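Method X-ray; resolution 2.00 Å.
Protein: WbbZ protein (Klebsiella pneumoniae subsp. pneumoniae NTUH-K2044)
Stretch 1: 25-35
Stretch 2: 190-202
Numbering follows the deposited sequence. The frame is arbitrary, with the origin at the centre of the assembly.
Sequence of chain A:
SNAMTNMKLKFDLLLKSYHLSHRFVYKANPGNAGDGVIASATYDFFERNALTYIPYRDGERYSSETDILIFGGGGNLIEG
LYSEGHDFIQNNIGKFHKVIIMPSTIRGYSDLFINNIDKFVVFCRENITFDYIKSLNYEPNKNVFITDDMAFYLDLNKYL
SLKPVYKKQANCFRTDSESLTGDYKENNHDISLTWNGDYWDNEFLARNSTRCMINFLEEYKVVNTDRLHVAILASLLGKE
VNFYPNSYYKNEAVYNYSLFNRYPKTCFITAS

Stretch 1 25-35: VYKANPGNAGD
Stretch 2 (190-202) DISLTWNGDYWDN

How does the end of a strand attach to an irregular loop? Residues 25-27 form the last part of a strand, with Tyr-26 (phi/psi -108/130) and Lys-27 (-120/112) extended, whereas residues 190-202 have no regular helix or strand and run antiparallel to stretch 1: Ala-28 CA lies 5.4 Å from Asp-201 CA, and Pro-30 CA 4.4 Å from Asp-198 CA. Tyr-26 (chi1 t) connects through a water, which donates to Tyr-26 O at 2.9 Å and to Asp-201 OD1 at 2.7 Å. Lys-27 has its CA-to-CB bond pointing away, yet its chain, with chi values t, p, t, p, brings the amine back. Lys-27 NZ forms salt bridges with Asp-198 OD1 and Asp-201 OD2, both at 3.0 Å, and donates to Ala-28 O at 2.6 Å, so one charge joins two carboxylates of the loop.

How do Ala-28 to Pro-30 meet the two aspartates? Asp-198 immediately precedes a type I turn from Tyr-199 to Asn-202, closed by Asn-202 N to Tyr-199 O at 3.3 Å, while Asp-201 lies within it. Asp-198 has chi1 t (-165°) and Asp-201 chi1 m (-64°), and both side chains approach stretch 1 at their ends. Asp-201 OD1 accepts from Ala-28 N at 2.9 Å, leaving its other oxygen for the lysine. Ala-28 points toward the loop, and its CB packs 4.0 Å from Trp-200 CB. Asn-29 (chi1 t) turns away, its ND2 giving Asp-35 OD1 a weak bond of 2.7 Å, and Pro-30 CG comes 3.3 Å from Asp-198 OD1.

Why do two glycines meet at the center? Gly-31 (154/-156) and Gly-197 (162/-164) form a single antiparallel bridge, CA to CA 5.0 Å: Gly-31 N donates to Gly-197 O at 3.1 Å, and Gly-197 N to Gly-31 O at 2.9 Å. At these angles a CB on either residue would jam against the preceding carbonyl oxygen; on Gly-31 it would also strike Asp-35 OD2, and on Gly-197 Tyr-199 CE2. Gly-31 O also accepts from Trp-200 NE1 at 3.0 Å. The CA-to-CB bond of Trp-200 points toward stretch 1 (chi1 -50°, m; chi2 121°); Gly-31 O, Asn-29 O and Pro-30 CA lie at the edge of the indole, while Asp-35 C lies over one face.

How does the contact pass into the helix? Asn-32 (-82/-170, chi1 p), its CA 4.0 Å from Asn-196 CA, is the N-cap: Asn-32 OD1 accepts from Gly-34 N at 2.8 Å, a weak capping bond. Asn-32 CA makes a CA-H...O contact with Trp-195 O at 3.4 Å. Ala-33 N then donates to Ser-192 O at 2.8 Å, so a carbonyl of the other stretch satisfies the amide of the residue after the N-cap. Ala-33 points toward stretch 2, its CB 3.6 Å from Thr-194 OG1. Asp-35 (chi1 m) leads away at its end, and its OD2 takes a weak 3.3 Å bond from Asn-32 N.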

ATOM      1  N   VAL A  25      24.331   6.027 -10.184  1.00 65.14           N
ATOM      2  CA  VAL A  25      23.053   6.368 -10.800  1.00 62.72           C
ATOM      3  C   VAL A  25      22.157   5.153 -10.618  1.00 64.90           C
ATOM      4  O   VAL A  25      22.428   4.086 -11.183  1.00 58.96           O
ATOM      5  CB  VAL A  25      23.204   6.729 -12.282  1.00 65.04           C
ATOM      6  CG1 VAL A  25      21.853   7.112 -12.871  1.00 59.35           C
ATOM      7  CG2 VAL A  25      24.219   7.851 -12.461  1.00 62.89           C
ATOM      8  N   TYR A  26      21.097   5.297  -9.825  1.00 58.20           N
ATOM      9  CA  TYR A  26      20.319   4.156  -9.358  1.00 57.92           C
ATOM     10  C   TYR A  26      18.967   4.099 -10.055  1.00 57.45           C
ATOM     11  O   TYR A  26      18.244   5.100 -10.107  1.00 60.20           O
ATOM     12  CB  TYR A  26      20.130   4.210  -7.840  1.00 52.62           C
ATOM     13  CG  TYR A  26      19.204   3.141  -7.298  1.00 54.92           C
ATOM     14  CD1 TYR A  26      19.579   1.807  -7.297  1.00 58.99           C
ATOM     15  CD2 TYR A  26      17.953   3.471  -6.779  1.00 61.44           C
ATOM     16  CE1 TYR A  26      18.740   0.826  -6.803  1.00 61.52           C
ATOM     17  CE2 TYR A  26      17.106   2.497  -6.280  1.00 61.15           C
ATOM     18  CZ  TYR A  26      17.506   1.176  -6.294  1.00 64.12           C
ATOM     19  OH  TYR A  26      16.674   0.200  -5.802  1.00 64.91           O
ATOM     20  N   LYS A  27      18.632   2.922 -10.582  1.00 56.42           N
ATOM     21  CA  LYS A  27      17.315   2.637 -11.141  1.00 57.72           C
ATOM     22  C   LYS A  27      16.710   1.483 -10.354  1.00 57.85           C
ATOM     23  O   LYS A  27      17.204   0.352 -10.428  1.00 52.45           O
ATOM     24  CB  LYS A  27      17.392   2.290 -12.625  1.00 58.47           C
ATOM     25  CG  LYS A  27      16.021   2.029 -13.243  1.00 61.32           C
ATOM     26  CD  LYS A  27      15.149   3.277 -13.169  1.00 67.37           C
ATOM     27  CE  LYS A  27      13.690   2.987 -13.523  1.00 69.72           C
ATOM     28  NZ  LYS A  27      12.991   2.202 -12.463  1.00 65.16           N
ATOM     29  N   ALA A  28      15.649   1.769  -9.604  1.00 56.39           N
ATOM     30  CA  ALA A  28      14.940   0.724  -8.882  1.00 56.46           C
ATOM     31  C   ALA A  28      14.242  -0.213  -9.859  1.00 52.79           C
ATOM     32  O   ALA A  28      13.702   0.218 -10.880  1.00 59.29           O
ATOM     33  CB  ALA A  28      13.917   1.337  -7.922  1.00 54.58           C
ATOM     34  N   ASN A  29      14.257  -1.494  -9.538  1.00 53.21           N
ATOM     35  CA  ASN A  29      13.548  -2.475 -10.349  1.00 55.38           C
ATOM     36  C   ASN A  29      12.045  -2.234 -10.254  1.00 63.21           C
ATOM     37  O   ASN A  29      11.512  -2.136  -9.144  1.00 58.84           O
ATOM     38  CB  ASN A  29      13.886  -3.885  -9.869  1.00 59.99           C
ATOM     39  CG  ASN A  29      13.325  -4.964 -10.773  1.00 67.03           C
ATOM     40  OD1 ASN A  29      13.447  -4.889 -11.994  1.00 72.00           O
ATOM     41  ND2 ASN A  29      12.701  -5.976 -10.174  1.00 54.16           N
ATOM     42  N   PRO A  30      11.339  -2.108 -11.373  1.00 62.25           N
ATOM     43  CA  PRO A  30       9.874  -2.044 -11.323  1.00 66.46           C
ATOM     44  C   PRO A  30       9.266  -3.420 -11.097  1.00 61.61           C
ATOM     45  O   PRO A  30       9.883  -4.456 -11.354  1.00 57.47           O
ATOM     46  CB  PRO A  30       9.487  -1.499 -12.704  1.00 68.36           C
ATOM     47  CG  PRO A  30      10.765  -0.984 -13.305  1.00 69.05           C
ATOM     48  CD  PRO A  30      11.855  -1.818 -12.718  1.00 67.61           C
ATOM     49  N   GLY A  31       8.042  -3.418 -10.597  1.00 55.72           N
ATOM     50  CA  GLY A  31       7.328  -4.658 -10.375  1.00 47.93           C
ATOM     51  C   GLY A  31       6.298  -4.496  -9.275  1.00 52.19           C
ATOM     52  O   GLY A  31       5.840  -3.394  -8.997  1.00 55.73           O
ATOM     53  N   ASN A  32       5.952  -5.626  -8.659  1.00 48.72           N
ATOM     54  CA  ASN A  32       4.904  -5.653  -7.650  1.00 50.29           C
ATOM     55  C   ASN A  32       5.477  -5.212  -6.304  1.00 46.88           C
ATOM     56  O   ASN A  32       6.606  -4.725  -6.209  1.00 49.55           O
ATOM     57  CB  ASN A  32       4.247  -7.033  -7.602  1.00 46.04           C
ATOM     58  CG  ASN A  32       5.216  -8.152  -7.254  1.00 53.50           C
ATOM     59  OD1 ASN A  32       6.115  -7.993  -6.429  1.00 52.31           O
ATOM     60  ND2 ASN A  32       5.016  -9.304  -7.876  1.00 50.92           N
ATOM     61  N   ALA A  33       4.689  -5.377  -5.240  1.00 47.46           N
ATOM     62  CA  ALA A  33       5.101  -4.915  -3.920  1.00 43.00           C
ATOM     63  C   ALA A  33       6.288  -5.694  -3.373  1.00 45.50           C
ATOM     64  O   ALA A  33       6.991  -5.186  -2.492  1.00 46.49           O
ATOM     65  CB  ALA A  33       3.921  -4.993  -2.948  1.00 43.09           C
ATOM     66  N   GLY A  34       6.518  -6.916  -3.859  1.00 51.38           N
ATOM     67  CA  GLY A  34       7.770  -7.590  -3.562  1.00 48.43           C
ATOM     68  C   GLY A  34       8.969  -6.782  -4.016  1.00 51.08           C
ATOM     69  O   GLY A  34       9.965  -6.665  -3.299  1.00 54.03           O
ATOM     70  N   ASP A  35       8.880  -6.192  -5.209  1.00 46.22           N
ATOM     71  CA  ASP A  35       9.951  -5.339  -5.701  1.00 46.43           C
ATOM     72  C   ASP A  35      10.067  -4.042  -4.912  1.00 52.37           C
ATOM     73  O   ASP A  35      11.147  -3.442  -4.887  1.00 50.21           O
ATOM     74  CB  ASP A  35       9.731  -5.059  -7.181  1.00 48.08           C
ATOM     75  CG  ASP A  35       9.984  -6.287  -8.032  1.00 61.25           C
ATOM     76  OD1 ASP A  35      11.142  -6.755  -8.055  1.00 60.06           O
ATOM     77  OD2 ASP A  35       9.026  -6.808  -8.644  1.00 63.49           O
ATOM     78  N   ASP A 190      -3.386 -11.807  -2.085  1.00 46.25           N
ATOM     79  CA  ASP A 190      -2.168 -11.634  -2.879  1.00 47.83           C
ATOM     80  C   ASP A 190      -1.626 -10.224  -2.644  1.00 46.27           C
ATOM     81  O   ASP A 190      -1.739  -9.323  -3.477  1.00 45.42           O
ATOM     82  CB  ASP A 190      -2.440 -11.889  -4.353  1.00 48.11           C
ATOM     83  CG  ASP A 190      -1.163 -12.102  -5.155  1.00 52.70           C
ATOM     84  OD1 ASP A 190      -0.080 -12.185  -4.539  1.00 46.40           O
ATOM     85  OD2 ASP A 190      -1.241 -12.188  -6.397  1.00 55.58           O
ATOM     86  N   ILE A 191      -1.029 -10.043  -1.463  1.00 41.78           N
ATOM     87  CA  ILE A 191      -0.572  -8.721  -1.045  1.00 47.16           C
ATOM     88  C   ILE A 191       0.583  -8.206  -1.886  1.00 49.20           C
ATOM     89  O   ILE A 191       0.895  -7.010  -1.830  1.00 45.65           O
ATOM     90  CB  ILE A 191      -0.179  -8.745   0.446  1.00 46.34           C
ATOM     91  CG1 ILE A 191       0.919  -9.784   0.689  1.00 47.04           C
ATOM     92  CG2 ILE A 191      -1.414  -9.041   1.309  1.00 41.97           C
ATOM     93  CD1 ILE A 191       1.497  -9.755   2.090  1.00 45.72           C
ATOM     94  N   SER A 192       1.228  -9.078  -2.667  1.00 44.41           N
ATOM     95  CA  SER A 192       2.244  -8.614  -3.605  1.00 45.55           C
ATOM     96  C   SER A 192       1.637  -7.762  -4.712  1.00 45.68           C
ATOM     97  O   SER A 192       2.277  -6.817  -5.183  1.00 55.36           O
ATOM     98  CB  SER A 192       2.989  -9.807  -4.210  1.00 46.56           C
ATOM     99  OG  SER A 192       3.607 -10.582  -3.202  1.00 50.97           O
ATOM    100  N   LEU A 193       0.409  -8.067  -5.133  1.00 46.71           N
ATOM    101  CA  LEU A 193      -0.225  -7.370  -6.242  1.00 50.43           C
ATOM    102  C   LEU A 193      -0.962  -6.104  -5.811  1.00 57.31           C
ATOM    103  O   LEU A 193      -1.872  -5.659  -6.518  1.00 59.44           O
ATOM    104  CB  LEU A 193      -1.187  -8.304  -6.978  1.00 61.23           C
ATOM    105  CG  LEU A 193      -0.568  -9.311  -7.945  1.00 75.20           C
ATOM    106  CD1 LEU A 193      -1.653  -9.978  -8.777  1.00 78.78           C
ATOM    107  CD2 LEU A 193       0.469  -8.641  -8.841  1.00 77.07           C
ATOM    108  N   THR A 194      -0.584  -5.506  -4.682  1.00 53.56           N
ATOM    109  CA  THR A 194      -1.224  -4.275  -4.234  1.00 50.71           C
ATOM    110  C   THR A 194      -0.727  -3.091  -5.054  1.00 51.78           C
ATOM    111  O   THR A 194      -1.454  -2.568  -5.905  1.00 55.12           O
ATOM    112  CB  THR A 194      -0.972  -4.060  -2.742  1.00 52.19           C
ATOM    113  OG1 THR A 194       0.436  -4.114  -2.475  1.00 50.17           O
ATOM    114  CG2 THR A 194      -1.680  -5.147  -1.934  1.00 50.10           C
ATOM    115  N   TRP A 195       0.504  -2.657  -4.813  1.00 50.83           N
ATOM    116  CA  TRP A 195       1.166  -1.682  -5.668  1.00 51.54           C
ATOM    117  C   TRP A 195       2.000  -2.435  -6.695  1.00 50.71           C
ATOM    118  O   TRP A 195       2.804  -3.294  -6.329  1.00 52.87           O
ATOM    119  CB  TRP A 195       2.037  -0.737  -4.840  1.00 51.23           C
ATOM    120  CG  TRP A 195       1.235   0.287  -4.096  1.00 44.34           C
ATOM    121  CD1 TRP A 195       0.645   0.140  -2.876  1.00 48.48           C
ATOM    122  CD2 TRP A 195       0.920   1.610  -4.539  1.00 45.09           C
ATOM    123  NE1 TRP A 195      -0.018   1.294  -2.527  1.00 51.82           N
ATOM    124  CE2 TRP A 195       0.138   2.213  -3.532  1.00 45.60           C
ATOM    125  CE3 TRP A 195       1.225   2.346  -5.687  1.00 46.87           C
ATOM    126  CZ2 TRP A 195      -0.340   3.515  -3.640  1.00 49.58           C
ATOM    127  CZ3 TRP A 195       0.747   3.640  -5.794  1.00 53.02           C
ATOM    128  CH2 TRP A 195      -0.027   4.211  -4.776  1.00 55.48           C
ATOM    129  N   ASN A 196       1.793  -2.131  -7.977  1.00 50.25           N
ATOM    130  CA  ASN A 196       2.411  -2.916  -9.044  1.00 54.82           C
ATOM    131  C   ASN A 196       2.727  -2.001 -10.219  1.00 54.35           C
ATOM    132  O   ASN A 196       1.825  -1.624 -10.972  1.00 52.51           O
ATOM    133  CB  ASN A 196       1.497  -4.059  -9.474  1.00 59.04           C
ATOM    134  CG  ASN A 196       2.134  -4.952 -10.515  1.00 66.31           C
ATOM    135  OD1 ASN A 196       3.355  -5.115 -10.548  1.00 59.08           O
ATOM    136  ND2 ASN A 196       1.311  -5.531 -11.378  1.00 70.47           N
ATOM    137  N   GLY A 197       4.000  -1.664 -10.386  1.00 51.56           N
ATOM    138  CA  GLY A 197       4.408  -0.790 -11.472  1.00 49.43           C
ATOM    139  C   GLY A 197       5.781  -0.199 -11.194  1.00 53.07           C
ATOM    140  O   GLY A 197       6.518  -0.681 -10.335  1.00 51.33           O
ATOM    141  N   ASP A 198       6.096   0.858 -11.941  1.00 54.57           N
ATOM    142  CA  ASP A 198       7.386   1.540 -11.825  1.00 62.78           C
ATOM    143  C   ASP A 198       7.309   2.646 -10.771  1.00 55.80           C
ATOM    144  O   ASP A 198       7.449   3.835 -11.052  1.00 58.10           O
ATOM    145  CB  ASP A 198       7.818   2.090 -13.179  1.00 73.71           C
ATOM    146  CG  ASP A 198       9.287   2.481 -13.214  1.00 77.97           C
ATOM    147  OD1 ASP A 198      10.041   2.062 -12.312  1.00 75.38           O
ATOM    148  OD2 ASP A 198       9.686   3.212 -14.146  1.00 81.85           O
ATOM    149  N   TYR A 199       7.081   2.222  -9.529  1.00 50.04           N
ATOM    150  CA  TYR A 199       6.891   3.151  -8.423  1.00 52.50           C
ATOM    151  C   TYR A 199       8.105   3.288  -7.519  1.00 47.25           C
ATOM    152  O   TYR A 199       8.199   4.272  -6.780  1.00 49.64           O
ATOM    153  CB  TYR A 199       5.703   2.709  -7.557  1.00 52.68           C
ATOM    154  CG  TYR A 199       4.387   2.639  -8.293  1.00 52.15           C
ATOM    155  CD1 TYR A 199       3.739   3.795  -8.697  1.00 50.97           C
ATOM    156  CD2 TYR A 199       3.789   1.417  -8.571  1.00 51.37           C
ATOM    157  CE1 TYR A 199       2.528   3.739  -9.370  1.00 59.92           C
ATOM    158  CE2 TYR A 199       2.578   1.351  -9.244  1.00 52.42           C
ATOM    159  CZ  TYR A 199       1.955   2.515  -9.639  1.00 57.19           C
ATOM    160  OH  TYR A 199       0.754   2.455 -10.309  1.00 66.54           O
ATOM    161  N   TRP A 200       9.037   2.344  -7.567  1.00 51.83           N
ATOM    162  CA  TRP A 200       9.921   2.119  -6.434  1.00 48.17           C
ATOM    163  C   TRP A 200      11.141   3.032  -6.408  1.00 42.02           C
ATOM    164  O   TRP A 200      11.973   2.890  -5.505  1.00 45.30           O
ATOM    165  CB  TRP A 200      10.313   0.645  -6.407  1.00 47.52           C
ATOM    166  CG  TRP A 200       9.084  -0.212  -6.516  1.00 53.81           C
ATOM    167  CD1 TRP A 200       8.810  -1.143  -7.474  1.00 54.79           C
ATOM    168  CD2 TRP A 200       7.933  -0.169  -5.657  1.00 51.25           C
ATOM    169  NE1 TRP A 200       7.574  -1.705  -7.249  1.00 46.43           N
ATOM    170  CE2 TRP A 200       7.015  -1.123  -6.140  1.00 54.41           C
ATOM    171  CE3 TRP A 200       7.598   0.574  -4.519  1.00 47.27           C
ATOM    172  CZ2 TRP A 200       5.782  -1.351  -5.525  1.00 47.97           C
ATOM    173  CZ3 TRP A 200       6.373   0.347  -3.909  1.00 48.56           C
ATOM    174  CH2 TRP A 200       5.483  -0.609  -4.412  1.00 46.16           C
ATOM    175  N   ASP A 201      11.244   3.991  -7.329  1.00 43.16           N
ATOM    176  CA  ASP A 201      12.243   5.045  -7.203  1.00 49.10           C
ATOM    177  C   ASP A 201      11.877   6.084  -6.148  1.00 58.94           C
ATOM    178  O   ASP A 201      12.693   6.966  -5.855  1.00 55.35           O
ATOM    179  CB  ASP A 201      12.454   5.723  -8.557  1.00 53.14           C
ATOM    180  CG  ASP A 201      13.027   4.771  -9.595  1.00 71.62           C
ATOM    181  OD1 ASP A 201      14.127   4.221  -9.360  1.00 76.22           O
ATOM    182  OD2 ASP A 201      12.375   4.562 -10.639  1.00 79.78           O
ATOM    183  N   ASN A 202      10.675   6.008  -5.584  1.00 50.28           N
ATOM    184  CA  ASN A 202      10.260   6.850  -4.466  1.00 43.11           C
ATOM    185  C   ASN A 202      10.483   6.052  -3.188  1.00 42.63           C
ATOM    186  O   ASN A 202       9.772   5.074  -2.932  1.00 46.35           O
ATOM    187  CB  ASN A 202       8.794   7.262  -4.622  1.00 44.52           C
ATOM    188  CG  ASN A 202       8.309   8.172  -3.501  1.00 49.40           C
ATOM    189  OD1 ASN A 202       8.602   7.952  -2.325  1.00 53.55           O
ATOM    190  ND2 ASN A 202       7.553   9.196  -3.868  1.00 47.61           N
TER
HETATM  191  O   HOH W   1      15.956   5.936  -8.500  1.00 58.77           O